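Local coordinates for putative aminopeptidase (Leishmania major, PDB 5NTH) that removes amino acids, leucine among them, from the N-termini of peptides as an M17 leucyl aminopeptidase, probably using a pair of manganese ions, at the interface of chains A and B and the interface of chains A and C. Coordinates in Å, arbitrary orientation; residue numbers count along the deposited sequence, not the author numbering. Chains: chain A/B/C, Putative aminopeptidase.

Contact 1: the interface of chains A and B. Residues chain A 304, 309-310, 315, 362-363; chain B 307, 363-365, 370.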
loop_
_atom_site.group_PDB
_atom_site.type_symbol
_atom_site.label_atom_id
_atom_site.label_comp_id
_atom_site.label_asym_id
_atom_site.label_seq_id
_atom_site.Cartn_x
_atom_site.Cartn_y
_atom_site.Cartn_z
ATOM N N CYS A 304 -1.272 9.137 18.964
ATOM C CA CYS A 304 -0.293 8.835 17.911
ATOM C C CYS A 304 -0.532 7.444 17.301
ATOM O O CYS A 304 -0.001 7.108 16.256
ATOM C CB CYS A 304 1.143 9.034 18.425
ATOM S SG CYS A 304 1.999 7.574 19.003
ATOM N N LEU A 309 1.188 2.531 15.176
ATOM C CA LEU A 309 1.402 3.921 14.925
ATOM C C LEU A 309 0.632 4.240 13.664
ATOM O O LEU A 309 0.651 3.481 12.715
ATOM C CB LEU A 309 2.887 4.206 14.784
ATOM C CG LEU A 309 3.351 5.634 14.481
ATOM C CD1 LEU A 309 3.165 6.599 15.642
ATOM C CD2 LEU A 309 4.809 5.586 14.062
ATOM N N LYS A 310 -0.118 5.331 13.720
ATOM C CA LYS A 310 -0.869 5.842 12.601
ATOM C C LYS A 310 0.073 6.437 11.567
ATOM O O LYS A 310 1.136 6.987 11.925
ATOM C CB LYS A 310 -1.789 6.977 13.063
ATOM C CG LYS A 310 -2.968 6.600 13.952
ATOM C CD LYS A 310 -3.764 7.870 14.246
ATOM C CE LYS A 310 -5.252 7.625 14.345
ATOM N NZ LYS A 310 -5.542 7.094 15.690
ATOM N N MET A 315 -2.914 10.721 11.406
ATOM C CA MET A 315 -2.428 11.210 12.690
ATOM C C MET A 315 -2.630 12.722 12.922
ATOM O O MET A 315 -2.782 13.146 14.073
ATOM C CB MET A 315 -0.971 10.856 12.801
ATOM C CG MET A 315 -0.417 10.972 14.181
ATOM S SD MET A 315 1.204 10.201 14.241
ATOM C CE MET A 315 1.805 11.171 15.610
ATOM N N ALA A 362 0.972 7.472 23.449
ATOM C CA ALA A 362 2.289 7.796 22.932
ATOM C C ALA A 362 2.999 6.502 22.610
ATOM O O ALA A 362 2.605 5.441 23.094
ATOM C CB ALA A 362 3.073 8.607 23.947
ATOM N N ILE A 363 4.036 6.597 21.784
ATOM C CA ILE A 363 4.744 5.414 21.251
ATOM C C ILE A 363 6.160 5.424 21.808
ATOM O O ILE A 363 6.780 6.480 21.903
ATOM C CB ILE A 363 4.726 5.356 19.708
ATOM C CG1 ILE A 363 5.498 4.123 19.201
ATOM C CG2 ILE A 363 5.296 6.628 19.111
ATOM C CD1 ILE A 363 5.570 3.974 17.687
ATOM N N LEU B 307 7.423 10.927 14.340
ATOM C CA LEU B 307 6.186 10.115 14.454
ATOM C C LEU B 307 5.584 9.783 13.091
ATOM O O LEU B 307 4.784 8.853 12.958
ATOM C CB LEU B 307 5.153 10.859 15.292
ATOM C CG LEU B 307 5.469 10.959 16.787
ATOM C CD1 LEU B 307 4.883 12.230 17.370
ATOM C CD2 LEU B 307 4.978 9.730 17.539
ATOM N N ILE B 363 12.086 9.351 17.345
ATOM C CA ILE B 363 10.654 9.045 17.553
ATOM C C ILE B 363 10.484 8.538 18.977
ATOM O O ILE B 363 11.319 7.782 19.469
ATOM C CB ILE B 363 10.103 8.049 16.510
ATOM C CG1 ILE B 363 8.618 7.741 16.785
ATOM C CG2 ILE B 363 10.921 6.771 16.496
ATOM C CD1 ILE B 363 7.970 6.746 15.831
ATOM N N GLY B 364 9.411 8.969 19.639
ATOM C CA GLY B 364 9.250 8.723 21.074
ATOM C C GLY B 364 8.216 9.599 21.763
ATOM O O GLY B 364 7.498 10.343 21.105
ATOM N N PRO B 365 8.131 9.516 23.103
ATOM C CA PRO B 365 7.130 10.296 23.855
ATOM C C PRO B 365 7.352 11.801 23.807
ATOM O O PRO B 365 6.394 12.553 23.699
ATOM C CB PRO B 365 7.308 9.806 25.299
ATOM C CG PRO B 365 8.072 8.530 25.197
ATOM C CD PRO B 365 8.926 8.648 23.987
ATOM N N ASN B 370 2.481 15.596 14.867
ATOM C CA ASN B 370 1.794 16.161 13.719
ATOM C C ASN B 370 0.591 16.831 14.345
ATOM O O ASN B 370 -0.311 16.128 14.781
ATOM C CB ASN B 370 1.387 15.099 12.703
ATOM C CG ASN B 370 2.567 14.302 12.207
ATOM O OD1 ASN B 370 3.343 14.765 11.395
ATOM N ND2 ASN B 370 2.725 13.099 12.732
#
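B:Leu307 pushes into a shallow apolar surface of chain A formed by A:Met315, A:Leu309, A:Cys304 and A:Ile363. Its CG sits anti to the carbonyl carbon (chi1 -71°), which points the isobutyl group into chain A. B:Leu307 CB meets the terminal methyl A:Met315 CE at 3.4 Å. CG stays near the same methyl, and the branch B:Leu307 CD1 lies 3.7 Å from A:Met315 CE. The thioether chain thus passes the leucine at about a right angle, its methyl touching one flank. The other branch, B:Leu307 CD2, reaches A:Ile363 CG2 at 3.5 Å, the two side chains sliding past each other in opposite directions. B:Leu307 CD2 also lies 4.0 Å from the thiol sulphur A:Cys304 SG. A:Leu309 comes in crosswise, with CG anti to its backbone N (chi1 179°). A:Leu309 CD2 packs 3.4 Å from the carbonyl oxygen B:Leu307 O. The same methyl, A:Leu309 CD2, meets B:Ile363 CD1 tip to tip at 3.8 Å. At the far edge the amide nitrogen B:Asn370 ND2 rests 3.6 Å from A:Met315 SD. No polar pair bonds across this patch, so shape and apolar packing carry it. In the fold, A:Cys304 directly follows the manganese ligand A:Asp303 at the end of strand 302-303, and A:Lys310 belongs to the actinonin pocket; the contact thus probably lies close behind the active site.

Contact 2: the interface of chains A and B. Residues chain A 163-166, 170, 174, 223; chain B 373, 375, 381, 474-475.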
loop_
_atom_site.group_PDB
_atom_site.type_symbol
_atom_site.label_atom_id
_atom_site.label_comp_id
_atom_site.label_asym_id
_atom_site.label_seq_id
_atom_site.Cartn_x
_atom_site.Cartn_y
_atom_site.Cartn_z
ATOM N N TYR A 163 -8.398 30.151 19.832
ATOM C CA TYR A 163 -7.032 29.647 19.751
ATOM C C TYR A 163 -6.433 30.012 18.412
ATOM O O TYR A 163 -6.934 29.571 17.351
ATOM C CB TYR A 163 -6.915 28.122 19.944
ATOM C CG TYR A 163 -5.454 27.680 19.916
ATOM C CD1 TYR A 163 -4.690 27.717 21.068
ATOM C CD2 TYR A 163 -4.818 27.296 18.722
ATOM C CE1 TYR A 163 -3.350 27.372 21.049
ATOM C CE2 TYR A 163 -3.470 26.924 18.704
ATOM C CZ TYR A 163 -2.739 26.974 19.876
ATOM O OH TYR A 163 -1.390 26.624 19.934
ATOM N N THR A 164 -5.344 30.781 18.479
ATOM C CA THR A 164 -4.491 31.072 17.307
ATOM C C THR A 164 -3.075 31.433 17.771
ATOM O O THR A 164 -2.882 31.881 18.904
ATOM C CB THR A 164 -5.127 32.176 16.416
ATOM O OG1 THR A 164 -4.469 32.247 15.146
ATOM C CG2 THR A 164 -5.067 33.501 17.087
ATOM N N ALA A 165 -2.093 31.172 16.909
ATOM C CA ALA A 165 -0.707 31.683 17.076
ATOM C C ALA A 165 -0.255 32.628 15.937
ATOM O O ALA A 165 0.890 33.126 15.942
ATOM C CB ALA A 165 0.270 30.526 17.244
ATOM N N LYS A 166 -1.149 32.899 14.985
ATOM C CA LYS A 166 -0.886 33.900 13.948
ATOM C C LYS A 166 -0.415 35.228 14.517
ATOM O O LYS A 166 -0.895 35.677 15.561
ATOM C CB LYS A 166 -2.137 34.225 13.136
ATOM C CG LYS A 166 -2.720 33.070 12.345
ATOM C CD LYS A 166 -3.402 33.617 11.095
ATOM C CE LYS A 166 -4.464 32.688 10.531
ATOM N NZ LYS A 166 -3.863 31.538 9.812
ATOM N N ALA A 170 1.035 34.148 20.248
ATOM C CA ALA A 170 1.733 33.328 21.241
ATOM C C ALA A 170 2.082 34.144 22.481
ATOM O O ALA A 170 1.980 33.636 23.599
ATOM C CB ALA A 170 2.985 32.727 20.630
ATOM N N TYR A 174 -2.029 32.675 23.125
ATOM C CA TYR A 174 -2.760 31.979 22.080
ATOM C C TYR A 174 -4.273 32.312 22.094
ATOM O O TYR A 174 -5.095 31.491 21.729
ATOM C CB TYR A 174 -2.499 30.444 22.190
ATOM C CG TYR A 174 -1.025 30.077 22.138
ATOM C CD1 TYR A 174 -0.230 30.166 23.279
ATOM C CD2 TYR A 174 -0.413 29.660 20.946
ATOM C CE1 TYR A 174 1.130 29.841 23.247
ATOM C CE2 TYR A 174 0.949 29.338 20.901
ATOM C CZ TYR A 174 1.721 29.436 22.059
ATOM O OH TYR A 174 3.067 29.163 22.083
ATOM N N PRO A 223 -3.137 22.586 20.656
ATOM C CA PRO A 223 -2.316 21.406 20.517
ATOM C C PRO A 223 -1.834 20.854 21.869
ATOM O O PRO A 223 -1.831 21.570 22.861
ATOM C CB PRO A 223 -1.159 21.902 19.683
ATOM C CG PRO A 223 -1.067 23.342 19.986
ATOM C CD PRO A 223 -2.459 23.791 20.180
ATOM N N VAL B 373 2.369 23.139 17.556
ATOM C CA VAL B 373 2.534 24.476 17.022
ATOM C C VAL B 373 3.766 25.020 17.666
ATOM O O VAL B 373 3.911 24.997 18.876
ATOM C CB VAL B 373 1.350 25.374 17.345
ATOM C CG1 VAL B 373 1.682 26.840 17.051
ATOM C CG2 VAL B 373 0.130 24.913 16.552
ATOM N N VAL B 375 6.921 27.966 17.865
ATOM C CA VAL B 375 7.285 29.354 17.669
ATOM C C VAL B 375 8.766 29.429 17.387
ATOM O O VAL B 375 9.583 29.197 18.245
ATOM C CB VAL B 375 6.950 30.218 18.884
ATOM C CG1 VAL B 375 7.032 31.706 18.514
ATOM C CG2 VAL B 375 5.551 29.896 19.385
ATOM N N SER B 381 4.967 31.593 13.738
ATOM C CA SER B 381 4.433 30.371 14.327
ATOM C C SER B 381 4.241 29.301 13.250
ATOM O O SER B 381 3.800 29.608 12.146
ATOM C CB SER B 381 3.106 30.664 15.031
ATOM O OG SER B 381 2.126 31.082 14.103
ATOM N N CYS B 474 -4.495 28.144 12.139
ATOM C CA CYS B 474 -4.169 28.595 13.510
ATOM C C CYS B 474 -2.687 28.961 13.757
ATOM O O CYS B 474 -2.226 29.109 14.886
ATOM C CB CYS B 474 -4.613 27.519 14.464
ATOM S SG CYS B 474 -3.644 26.008 14.261
ATOM N N ALA B 475 -1.938 29.141 12.689
ATOM C CA ALA B 475 -0.542 29.550 12.798
ATOM C C ALA B 475 -0.162 30.270 11.537
ATOM O O ALA B 475 -0.906 30.283 10.554
ATOM C CB ALA B 475 0.348 28.349 13.003
#
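This interface between copies of one M17 aminopeptidase is not an exact two-fold and probably joins neighbours within a trimer of the hexamer: A:Ala165, in the N-terminal domain of one subunit, docks on B:Cys474, B:Ser381 and strand 373-375 in the catalytic domain of the next. The backbone N-H of A:Ala165 donates to B:Cys474 O at 2.9 Å, fairly straight (159° at H), though it approaches from above the carbonyl plane, 41° out of it. The methyl A:Ala165 CB packs against B:Ser381 CB at 3.6 Å and also faces B:Val373 CG1. From the same serine the hydroxyl B:Ser381 OG makes a weak bond to A:Ala165 O at 3.0 Å; it lies between the backbone N and the carbonyl carbon (chi1 64°). Two tyrosines of chain A touch through their phenol oxygens: A:Tyr163 OH meets B:Val373 CB tip to tip at 4.0 Å, while A:Tyr174 OH crosses to B:Val375 CG2 at 3.7 Å. A:Ala170 CA covers one face of the A:Tyr174 ring from 3.9 Å above its plane, and the methyl A:Ala170 CB also faces B:Val375 CG2. On the other flank A:Pro223 CG lies 4.0 Å from B:Val373 CG2. The side-chain amine NZ of A:Lys166, bent at its last torsion, bonds weakly to B:Ala475 O.

Contact 3: the interface of chains A and C. Residues chain A 436-439, 442, 461-463; chain C 109-111.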
loop_
_atom_site.group_PDB
_atom_site.type_symbol
_atom_site.label_atom_id
_atom_site.label_comp_id
_atom_site.label_asym_id
_atom_site.label_seq_id
_atom_site.Cartn_x
_atom_site.Cartn_y
_atom_site.Cartn_z
ATOM N N ALA A 436 -26.926 2.700 22.090
ATOM C CA ALA A 436 -27.753 2.929 23.253
ATOM C C ALA A 436 -28.446 1.673 23.690
ATOM O O ALA A 436 -29.136 1.063 22.885
ATOM C CB ALA A 436 -28.783 3.987 22.913
ATOM N N SER A 437 -28.315 1.345 24.975
ATOM C CA SER A 437 -28.940 0.132 25.564
ATOM C C SER A 437 -30.422 0.243 25.903
ATOM O O SER A 437 -30.953 -0.662 26.495
ATOM C CB SER A 437 -28.242 -0.221 26.875
ATOM O OG SER A 437 -28.486 0.825 27.804
ATOM N N ASP A 438 -31.077 1.354 25.588
ATOM C CA ASP A 438 -32.480 1.547 25.918
ATOM C C ASP A 438 -33.086 2.374 24.789
ATOM O O ASP A 438 -32.652 3.500 24.554
ATOM C CB ASP A 438 -32.542 2.266 27.255
ATOM C CG ASP A 438 -33.958 2.465 27.773
ATOM O OD1 ASP A 438 -34.662 3.418 27.315
ATOM O OD2 ASP A 438 -34.336 1.700 28.692
ATOM N N ALA A 439 -34.064 1.799 24.085
ATOM C CA ALA A 439 -34.683 2.423 22.904
ATOM C C ALA A 439 -35.224 3.837 23.185
ATOM O O ALA A 439 -35.218 4.705 22.296
ATOM C CB ALA A 439 -35.803 1.526 22.368
ATOM N N GLU A 442 -32.222 6.219 23.364
ATOM C CA GLU A 442 -31.814 6.450 21.985
ATOM C C GLU A 442 -32.681 7.534 21.329
ATOM O O GLU A 442 -32.154 8.545 20.892
ATOM C CB GLU A 442 -31.920 5.143 21.211
ATOM C CG GLU A 442 -31.491 5.155 19.758
ATOM C CD GLU A 442 -31.624 3.771 19.115
ATOM O OE1 GLU A 442 -30.864 2.861 19.508
ATOM O OE2 GLU A 442 -32.474 3.584 18.213
ATOM N N TYR A 461 -27.406 -1.662 17.931
ATOM C CA TYR A 461 -27.156 -2.193 19.280
ATOM C C TYR A 461 -27.483 -3.691 19.226
ATOM O O TYR A 461 -28.644 -4.075 18.996
ATOM C CB TYR A 461 -27.999 -1.492 20.342
ATOM C CG TYR A 461 -27.759 -1.988 21.764
ATOM C CD1 TYR A 461 -26.759 -1.450 22.551
ATOM C CD2 TYR A 461 -28.557 -3.000 22.321
ATOM C CE1 TYR A 461 -26.547 -1.902 23.839
ATOM C CE2 TYR A 461 -28.338 -3.478 23.604
ATOM C CZ TYR A 461 -27.342 -2.925 24.343
ATOM O OH TYR A 461 -27.154 -3.380 25.580
ATOM N N CYS A 462 -26.463 -4.525 19.422
ATOM C CA CYS A 462 -26.615 -5.960 19.265
ATOM C C CYS A 462 -25.465 -6.690 19.931
ATOM O O CYS A 462 -24.678 -7.320 19.250
ATOM C CB CYS A 462 -26.709 -6.328 17.781
ATOM S SG CYS A 462 -27.362 -7.987 17.545
ATOM N N PRO A 463 -25.367 -6.608 21.272
ATOM C CA PRO A 463 -24.276 -7.220 22.024
ATOM C C PRO A 463 -24.047 -8.698 21.725
ATOM O O PRO A 463 -22.915 -9.145 21.783
ATOM C CB PRO A 463 -24.719 -7.068 23.485
ATOM C CG PRO A 463 -25.652 -5.926 23.485
ATOM C CD PRO A 463 -26.384 -6.062 22.180
ATOM N N SER C 109 -31.231 -9.237 21.960
ATOM C CA SER C 109 -31.424 -7.798 22.012
ATOM C C SER C 109 -32.507 -7.307 21.049
ATOM O O SER C 109 -33.006 -8.046 20.179
ATOM C CB SER C 109 -30.108 -7.100 21.786
ATOM O OG SER C 109 -29.538 -7.615 20.621
ATOM N N ARG C 110 -32.890 -6.051 21.256
ATOM C CA ARG C 110 -34.046 -5.475 20.582
ATOM C C ARG C 110 -33.937 -5.564 19.031
ATOM O O ARG C 110 -34.972 -5.620 18.339
ATOM C CB ARG C 110 -34.269 -4.009 21.067
ATOM C CG ARG C 110 -33.813 -2.907 20.102
ATOM C CD ARG C 110 -33.803 -1.478 20.657
ATOM N NE ARG C 110 -32.796 -1.366 21.697
ATOM C CZ ARG C 110 -31.766 -0.519 21.755
ATOM N NH1 ARG C 110 -31.541 0.421 20.846
ATOM N NH2 ARG C 110 -30.940 -0.627 22.798
ATOM N N THR C 111 -32.691 -5.544 18.509
ATOM C CA THR C 111 -32.409 -5.522 17.049
ATOM C C THR C 111 -32.297 -6.887 16.377
ATOM O O THR C 111 -31.966 -6.955 15.193
ATOM C CB THR C 111 -31.069 -4.834 16.729
ATOM O OG1 THR C 111 -29.998 -5.562 17.353
ATOM C CG2 THR C 111 -31.061 -3.377 17.187
#
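C:Arg110 packs its carbon chain and head against A:Ala439 and A:Tyr461 at the centre of the contact. C:Arg110 CD rests 4.0 Å from the methyl A:Ala439 CB, and C:Arg110 CZ lies 4.1 Å from A:Tyr461 CD2. The chain bends at chi3 (66°), turning the head in toward chain A. Only the NH2 corner of the guanidinium reaches over one face of the tyrosine ring, the rest lying beyond the ring's rim. There C:Arg110 NH2 stands 3.9 Å from the centroid of the A:Tyr461 ring, a cation-pi interaction, with the two planes 11° apart. A:Ser437 CA touches the same face toward its rim, while A:Pro463 CD packs on the opposite one. A:Ala439 N lies over the guanidinium centre on the side away from the ring, and together they help hold the group flat. Near the edge of the patch, C:Ser109 CB packs 3.9 Å from A:Pro463 CD.

The polar rim begins at the guanidinium edge. C:Arg110 NH2 donates to A:Ala436 O at 2.5 Å, almost straight, within the guanidinium plane and onto a lone pair of the carbonyl. C:Arg110 NH1 adds a weak bond to A:Ala436 O at 3.2 Å. C:Arg110 NH1 also forms a salt bridge with A:Glu442 OE1 at 2.9 Å; its N-H points elsewhere, so charge rather than a hydrogen bond joins them. Beyond the ring, the hydroxyl C:Thr111 OG1 donates to A:Tyr461 O at 2.6 Å, tilted 31° from the carbonyl plane.

Contact 4: the interface of chains A and C. Residues chain A 422, 425-426, 485, 487-488; chain C 422, 425-426, 485, 487-488.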
loop_
_atom_site.group_PDB
_atom_site.type_symbol
_atom_site.label_atom_id
_atom_site.label_comp_id
_atom_site.label_asym_id
_atom_site.label_seq_id
_atom_site.Cartn_x
_atom_site.Cartn_y
_atom_site.Cartn_z
ATOM N N ALA A 422 -15.085 4.321 11.783
ATOM C CA ALA A 422 -16.253 3.597 11.332
ATOM C C ALA A 422 -17.489 4.487 11.458
ATOM O O ALA A 422 -18.399 4.476 10.594
ATOM C CB ALA A 422 -16.408 2.320 12.134
ATOM N N VAL A 425 -18.098 6.437 8.333
ATOM C CA VAL A 425 -18.624 5.576 7.288
ATOM C C VAL A 425 -20.115 5.301 7.543
ATOM O O VAL A 425 -20.930 5.242 6.629
ATOM C CB VAL A 425 -17.831 4.262 7.249
ATOM C CG1 VAL A 425 -18.388 3.320 6.175
ATOM C CG2 VAL A 425 -16.331 4.534 7.027
ATOM N N ALA A 426 -20.452 5.132 8.809
ATOM C CA ALA A 426 -21.825 4.864 9.241
ATOM C C ALA A 426 -22.778 6.018 8.992
ATOM O O ALA A 426 -23.746 5.882 8.236
ATOM C CB ALA A 426 -21.826 4.534 10.728
ATOM N N SER A 485 -15.553 -4.938 8.877
ATOM C CA SER A 485 -16.989 -4.772 8.570
ATOM C C SER A 485 -17.870 -5.549 9.582
ATOM O O SER A 485 -18.756 -6.367 9.225
ATOM C CB SER A 485 -17.282 -5.219 7.127
ATOM N N ALA A 487 -19.580 -3.730 12.025
ATOM C CA ALA A 487 -20.321 -2.666 12.711
ATOM C C ALA A 487 -19.440 -1.940 13.727
ATOM O O ALA A 487 -19.645 -2.036 14.944
ATOM C CB ALA A 487 -21.559 -3.251 13.381
ATOM N N GLY A 488 -18.473 -1.211 13.192
ATOM C CA GLY A 488 -17.334 -0.749 13.933
ATOM C C GLY A 488 -17.626 0.219 15.042
ATOM O O GLY A 488 -16.991 0.133 16.089
ATOM N N ALA C 422 -19.412 -0.096 2.866
ATOM C CA ALA C 422 -19.730 0.810 3.948
ATOM C C ALA C 422 -20.835 0.206 4.815
ATOM O O ALA C 422 -20.831 0.328 6.064
ATOM C CB ALA C 422 -20.143 2.156 3.387
ATOM N N VAL C 425 -19.423 -1.843 7.600
ATOM C CA VAL C 425 -18.859 -0.986 8.628
ATOM C C VAL C 425 -19.987 -0.390 9.485
ATOM O O VAL C 425 -19.875 -0.246 10.698
ATOM C CB VAL C 425 -18.027 0.129 7.978
ATOM C CG1 VAL C 425 -17.447 1.068 9.042
ATOM C CG2 VAL C 425 -16.916 -0.462 7.091
ATOM N N ALA C 426 -21.079 -0.046 8.826
ATOM C CA ALA C 426 -22.255 0.534 9.476
ATOM C C ALA C 426 -22.957 -0.417 10.428
ATOM O O ALA C 426 -23.043 -0.152 11.632
ATOM C CB ALA C 426 -23.244 0.985 8.411
ATOM N N SER C 485 -15.766 8.773 4.422
ATOM C CA SER C 485 -16.548 8.879 5.671
ATOM C C SER C 485 -17.701 9.904 5.523
ATOM O O SER C 485 -17.877 10.853 6.331
ATOM C CB SER C 485 -15.629 9.249 6.848
ATOM N N ALA C 487 -20.961 8.694 5.190
ATOM C CA ALA C 487 -22.165 7.868 5.330
ATOM C C ALA C 487 -22.442 7.069 4.058
ATOM O O ALA C 487 -23.426 7.310 3.346
ATOM C CB ALA C 487 -23.355 8.751 5.691
ATOM N N GLY C 488 -21.561 6.114 3.808
ATOM C CA GLY C 488 -21.415 5.494 2.522
ATOM C C GLY C 488 -22.599 4.706 2.039
ATOM O O GLY C 488 -22.897 4.752 0.849
#
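Helix 422-427 of chain A meets its own copy in chain C across a two-fold axis, with A:Val425 against C:Val425 and C:Ala422. The two valine side chains cross at about a right angle. In each, CG1 is anti to the backbone N (chi1 179°), and this branch does the touching: A:Val425 CG1 packs 3.5 Å from the methyl C:Ala422 CB and 3.6 Å from C:Ala422 CA. A:Val425 CG1 also lies 3.7 Å from C:Val425 CB, so each valine tip fits between the alanine and valine of the opposing helix. The symmetry repeats every one of these contacts with the chains exchanged.

Backbone bonds flank the apolar centre. A:Gly488 N donates to C:Val425 O at 3.0 Å, bent to 144° at H, and C:Gly488 N does the same to A:Val425 O. The N-H at the start of helix 488-497 thereby engages a carbonyl near the end of the partner's short helix. Alongside, A:Ala487 CB lies 3.9 Å from C:Ala426 O. The neighbouring A:Ser485 is poorly ordered and adds little that can be trusted. In the fold, helix 422-427 directly follows A:Leu419, A:Thr420 and A:Gly421 of the actinonin pocket, which probably puts this symmetric contact close behind the inhibitor site.

Contacts 1 and 2 belong to one A-B interface, their C-alpha centres about 21 Å apart, and on chain B they draw on one stretch: B:Asn370 serves contact 1, strand 373-375 contact 2. Contacts 3 and 4 lie about 18 Å apart in the two-fold A-C interface. Contacts 1 and 4, about 26 Å apart, both adjoin segments that line the active site, whereas contacts 2 and 3, at about 43 Å, are the most widely separated pair. With six copies in the deposited assembly, this fits the M17 hexamer: A-B contacts probably build trimers, and A-C contacts join two trimers.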